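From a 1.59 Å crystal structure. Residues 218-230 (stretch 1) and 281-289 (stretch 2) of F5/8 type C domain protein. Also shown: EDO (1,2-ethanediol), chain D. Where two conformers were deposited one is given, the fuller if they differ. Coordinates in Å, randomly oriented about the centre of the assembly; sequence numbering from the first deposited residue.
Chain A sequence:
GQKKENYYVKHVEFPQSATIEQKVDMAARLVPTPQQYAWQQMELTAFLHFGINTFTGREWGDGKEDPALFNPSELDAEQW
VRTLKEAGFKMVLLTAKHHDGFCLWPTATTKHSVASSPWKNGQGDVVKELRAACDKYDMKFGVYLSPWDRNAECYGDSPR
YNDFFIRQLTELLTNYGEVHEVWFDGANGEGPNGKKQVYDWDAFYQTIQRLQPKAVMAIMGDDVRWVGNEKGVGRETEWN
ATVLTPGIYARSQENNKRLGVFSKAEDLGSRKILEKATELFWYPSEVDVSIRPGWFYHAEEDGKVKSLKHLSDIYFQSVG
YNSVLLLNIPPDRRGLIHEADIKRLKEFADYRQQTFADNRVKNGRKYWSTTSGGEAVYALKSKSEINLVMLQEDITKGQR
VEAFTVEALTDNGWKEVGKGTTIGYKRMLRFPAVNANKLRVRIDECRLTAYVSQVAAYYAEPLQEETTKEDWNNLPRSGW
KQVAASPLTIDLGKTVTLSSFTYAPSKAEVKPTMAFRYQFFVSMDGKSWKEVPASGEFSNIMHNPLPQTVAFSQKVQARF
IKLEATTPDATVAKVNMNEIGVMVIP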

# COMPACT_ATOMS: atom_id res chain seq x y z
N ALA A 218 -0.77 -17.14 4.28
CA ALA A 218 -1.17 -16.00 3.45
C ALA A 218 -0.81 -16.10 1.97
O ALA A 218 0.24 -16.64 1.60
CB ALA A 218 -0.53 -14.76 4.02
N ILE A 219 -1.71 -15.55 1.15
CA ILE A 219 -1.58 -15.31 -0.29
C ILE A 219 -1.90 -16.62 -0.99
O ILE A 219 -3.07 -16.83 -1.37
CB ILE A 219 -0.23 -14.68 -0.70
CG1 ILE A 219 0.16 -13.55 0.25
CG2 ILE A 219 -0.27 -14.29 -2.16
CD1 ILE A 219 -0.83 -12.36 0.39
N MSE A 220 -0.92 -17.51 -1.16
CA MSE A 220 -1.22 -18.90 -1.57
C MSE A 220 -1.47 -19.61 -0.26
O MSE A 220 -0.62 -20.29 0.32
CB MSE A 220 -0.08 -19.54 -2.38
CG MSE A 220 0.21 -18.89 -3.68
SE MSE A 220 -1.32 -18.75 -4.86
CE MSE A 220 -1.62 -20.60 -5.10
N GLY A 221 -2.66 -19.33 0.26
CA GLY A 221 -3.10 -19.75 1.58
C GLY A 221 -4.60 -19.50 1.64
O GLY A 221 -5.14 -18.78 0.82
N ASP A 222 -5.31 -20.09 2.61
CA ASP A 222 -6.73 -19.76 2.76
C ASP A 222 -7.01 -18.92 3.99
O ASP A 222 -8.20 -18.65 4.29
CB ASP A 222 -7.61 -21.03 2.79
CG ASP A 222 -7.29 -21.98 3.89
OD1 ASP A 222 -6.53 -21.67 4.84
OD2 ASP A 222 -7.92 -23.11 3.80
N ASP A 223 -5.97 -18.42 4.68
CA ASP A 223 -6.19 -17.53 5.83
C ASP A 223 -6.24 -16.05 5.46
O ASP A 223 -7.02 -15.31 6.08
CB ASP A 223 -5.17 -17.73 6.95
CG ASP A 223 -5.31 -19.03 7.68
OD1 ASP A 223 -6.48 -19.34 8.05
OD2 ASP A 223 -4.26 -19.67 7.92
N VAL A 224 -5.38 -15.64 4.54
CA VAL A 224 -5.20 -14.21 4.21
C VAL A 224 -5.09 -14.07 2.69
O VAL A 224 -4.33 -14.79 2.05
CB VAL A 224 -3.95 -13.67 4.89
CG1 VAL A 224 -3.54 -12.26 4.42
CG2 VAL A 224 -4.07 -13.64 6.42
N ARG A 225 -5.85 -13.12 2.15
CA ARG A 225 -6.01 -12.91 0.73
C ARG A 225 -5.21 -11.68 0.31
O ARG A 225 -5.33 -10.61 0.91
CB ARG A 225 -7.51 -12.71 0.41
CG ARG A 225 -7.86 -12.13 -0.92
CD ARG A 225 -9.33 -12.12 -1.17
NE ARG A 225 -10.06 -11.36 -0.18
CZ ARG A 225 -10.42 -10.09 -0.27
NH1 ARG A 225 -10.09 -9.32 -1.30
NH2 ARG A 225 -11.11 -9.57 0.73
N TRP A 226 -4.47 -11.81 -0.79
CA TRP A 226 -3.83 -10.66 -1.38
C TRP A 226 -4.89 -9.68 -1.90
O TRP A 226 -5.76 -10.10 -2.62
CB TRP A 226 -3.02 -11.12 -2.57
CG TRP A 226 -2.27 -10.01 -3.26
CD1 TRP A 226 -1.54 -9.06 -2.67
CD2 TRP A 226 -2.10 -9.83 -4.68
NE1 TRP A 226 -0.98 -8.22 -3.61
CE2 TRP A 226 -1.30 -8.69 -4.86
CE3 TRP A 226 -2.63 -10.48 -5.80
CZ2 TRP A 226 -0.95 -8.21 -6.11
CZ3 TRP A 226 -2.26 -10.01 -7.09
CH2 TRP A 226 -1.41 -8.88 -7.21
N VAL A 227 -4.74 -8.40 -1.63
CA VAL A 227 -5.72 -7.42 -2.01
C VAL A 227 -5.86 -7.37 -3.55
O VAL A 227 -6.90 -6.90 -3.99
CB VAL A 227 -5.44 -6.03 -1.42
CG1 VAL A 227 -4.24 -5.39 -2.04
CG2 VAL A 227 -6.68 -5.13 -1.51
N GLY A 228 -4.80 -7.72 -4.31
CA GLY A 228 -4.91 -7.78 -5.79
C GLY A 228 -4.10 -6.75 -6.50
O GLY A 228 -4.11 -6.69 -7.72
N ASN A 229 -3.40 -5.90 -5.79
CA ASN A 229 -2.42 -4.92 -6.34
C ASN A 229 -1.29 -4.68 -5.35
O ASN A 229 -1.45 -5.01 -4.16
CB ASN A 229 -3.11 -3.60 -6.74
CG ASN A 229 -3.51 -2.79 -5.56
OD1 ASN A 229 -2.73 -1.99 -5.07
ND2 ASN A 229 -4.71 -2.93 -5.11
N GLU A 230 -0.21 -4.02 -5.81
CA GLU A 230 1.00 -3.74 -4.96
C GLU A 230 1.16 -2.24 -4.77
O GLU A 230 2.28 -1.76 -4.46
CB GLU A 230 2.30 -4.25 -5.68
CG GLU A 230 2.33 -5.68 -5.74
CD GLU A 230 3.70 -6.27 -6.11
OE1 GLU A 230 4.54 -5.59 -6.72
OE2 GLU A 230 3.92 -7.40 -5.77
N PHE A 281 -16.11 -17.93 1.78
CA PHE A 281 -14.89 -18.06 2.54
C PHE A 281 -14.65 -16.82 3.39
O PHE A 281 -14.80 -15.72 2.87
CB PHE A 281 -13.67 -18.27 1.62
CG PHE A 281 -13.83 -19.38 0.64
CD1 PHE A 281 -13.52 -20.67 0.96
CD2 PHE A 281 -14.31 -19.11 -0.63
CE1 PHE A 281 -13.72 -21.70 0.03
CE2 PHE A 281 -14.50 -20.11 -1.54
CZ PHE A 281 -14.21 -21.40 -1.21
N TRP A 282 -14.20 -16.99 4.65
CA TRP A 282 -13.66 -15.84 5.39
C TRP A 282 -12.19 -15.76 4.96
O TRP A 282 -11.33 -16.63 5.28
CB TRP A 282 -13.79 -15.95 6.92
CG TRP A 282 -13.40 -14.62 7.53
CD1 TRP A 282 -12.17 -14.21 7.86
CD2 TRP A 282 -14.26 -13.49 7.75
NE1 TRP A 282 -12.17 -12.91 8.23
CE2 TRP A 282 -13.45 -12.44 8.22
CE3 TRP A 282 -15.63 -13.27 7.61
CZ2 TRP A 282 -13.97 -11.20 8.59
CZ3 TRP A 282 -16.15 -12.01 7.96
CH2 TRP A 282 -15.30 -11.00 8.46
N TYR A 283 -11.88 -14.74 4.18
CA TYR A 283 -10.58 -14.69 3.46
C TYR A 283 -10.28 -13.23 3.31
O TYR A 283 -10.59 -12.63 2.30
CB TYR A 283 -10.75 -15.43 2.15
CG TYR A 283 -9.51 -15.73 1.33
CD1 TYR A 283 -8.29 -16.09 1.93
CD2 TYR A 283 -9.59 -15.78 -0.06
CE1 TYR A 283 -7.16 -16.37 1.18
CE2 TYR A 283 -8.43 -16.06 -0.83
CZ TYR A 283 -7.24 -16.39 -0.20
OH TYR A 283 -6.13 -16.76 -0.95
N PRO A 284 -9.68 -12.64 4.34
CA PRO A 284 -9.60 -11.21 4.42
C PRO A 284 -8.39 -10.61 3.77
O PRO A 284 -7.36 -11.23 3.72
CB PRO A 284 -9.55 -10.96 5.93
CG PRO A 284 -8.79 -12.13 6.46
CD PRO A 284 -9.35 -13.27 5.65
N SER A 285 -8.58 -9.40 3.28
CA SER A 285 -7.62 -8.68 2.45
C SER A 285 -6.42 -8.13 3.18
O SER A 285 -6.59 -7.52 4.24
CB SER A 285 -8.38 -7.49 1.83
OG SER A 285 -7.51 -6.67 1.09
N GLU A 286 -5.23 -8.31 2.60
CA GLU A 286 -4.02 -7.71 3.06
C GLU A 286 -3.46 -6.86 1.93
O GLU A 286 -3.24 -7.34 0.80
CB GLU A 286 -3.03 -8.81 3.44
CG GLU A 286 -1.77 -8.34 4.16
CD GLU A 286 -0.81 -9.52 4.34
OE1 GLU A 286 -0.30 -10.05 3.32
OE2 GLU A 286 -0.60 -9.96 5.49
N VAL A 287 -3.22 -5.58 2.25
CA VAL A 287 -2.65 -4.61 1.32
C VAL A 287 -1.14 -4.57 1.53
O VAL A 287 -0.70 -4.22 2.61
CB VAL A 287 -3.27 -3.23 1.55
CG1 VAL A 287 -2.47 -2.09 0.81
CG2 VAL A 287 -4.70 -3.23 1.17
N ASP A 288 -0.37 -4.97 0.52
CA ASP A 288 1.07 -4.96 0.60
C ASP A 288 1.62 -3.86 -0.30
O ASP A 288 1.20 -3.71 -1.45
CB ASP A 288 1.73 -6.32 0.29
CG ASP A 288 1.48 -6.85 -1.10
OD1 ASP A 288 0.42 -6.62 -1.70
OD2 ASP A 288 2.40 -7.58 -1.61
N VAL A 289 2.55 -3.07 0.21
CA VAL A 289 3.11 -1.99 -0.58
C VAL A 289 4.45 -1.65 -0.05
O VAL A 289 4.70 -1.81 1.16
CB VAL A 289 2.13 -0.77 -0.60
CG1 VAL A 289 1.90 -0.23 0.80
CG2 VAL A 289 2.58 0.32 -1.53
C1 EDO D . 6.68 -9.94 -2.62
O1 EDO D . 8.01 -9.84 -3.13
C2 EDO D . 5.87 -8.80 -3.19
O2 EDO D . 5.97 -8.82 -4.63
O HOH W 1 -10.83 -19.11 3.93
O HOH W 2 -1.30 -3.01 -2.29
O HOH W 3 2.40 -8.53 -3.91

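Two segments of one chain, at least 58 residues apart in sequence wherever they touch, meet along a short parallel β pairing and bury 807 Å² between them. At the start of stretch 2, Phe-281 makes no contact, and Trp-282 is joined to the partner through solvent: water 1 donates to Trp-282 O (2.9 Å) and to Asp-222 O (2.7 Å), bridging two carbonyls that could not bond each other directly.

Tyr-283 gives up more surface to the other stretch than any other residue here. Its CA-to-CB bond points sideways, but the ring reaches into the turn that follows Ala-218 and Ile-219. There the hydroxyl is within reach of two carbonyl oxygens, 2.9 Å from OH to Gly-221 O and 3.1 Å from OH to Ile-219 O; the first is at best a weak hydrogen bond, and the destination of the single proton is not settled. Arg-225 covers one face of the ring, its CB 3.5 Å from the centroid and only 2° off the normal, an almost ideal CH-pi contact. The same arginine then turns at chi3 (p, 60°) and brings NE to Tyr-283 O at 2.8 Å, with a nearly straight N-H...O angle of 172°. Tyr-283 is thus held by Arg-225 at both its ring and its backbone carbonyl.

Pro-284 has no amide hydrogen to offer, but its carbonyl opens the backbone ladder: Arg-225 N donates to Pro-284 O at 2.9 Å and 172°. The proline ring also meets the other stretch, with CD 3.1 Å from Asp-223 O.

Ser-285 is the bridge partner of Arg-225, CA to CA 4.8 Å, and the two side chains share one face of the sheet. Its backbone N lies over one face of the guanidinium, while Ser-285 CA makes a CA-H...O contact of 3.4 Å with Arg-225 O. The same Arg-225 O accepts a hydrogen bond from Glu-286 N (2.9 Å), and Glu-286 O in turn accepts one from Val-227 N (3.0 Å). Arg-225 and Val-227 are therefore both tied to stretch 2, in the alternating pattern of parallel strands. Glu-286 pairs with Trp-226, and their CB atoms lie on the opposite face from those of Arg-225 and Ser-285. The aliphatic part of Glu-286 also packs on Val-224, CB to CG1 3.6 Å.

Val-287 points away, yet its CG2 comes within 3.8 Å of Val-227 CG2, a small apolar contact.

Asp-288 receives the indole: Trp-226 NE1 donates to Asp-288 OD1 at 2.9 Å, near the ring plane, though the 134° angle is bent. Its other carboxylate oxygen, OD2, stands 4.4 Å from Glu-230 OE2, two like charges relieved by water 3, which donates to Asp-288 OD2 (2.5 Å) and Glu-230 OE2 (2.7 Å). Ethanediol, probably from the crystallisation liquor, adds a hydrogen bond from EDO O2 to Glu-230 OE2 at 2.7 Å. Finally, Val-289 CG2 rests 3.6 Å from Glu-230 O, closing the contact.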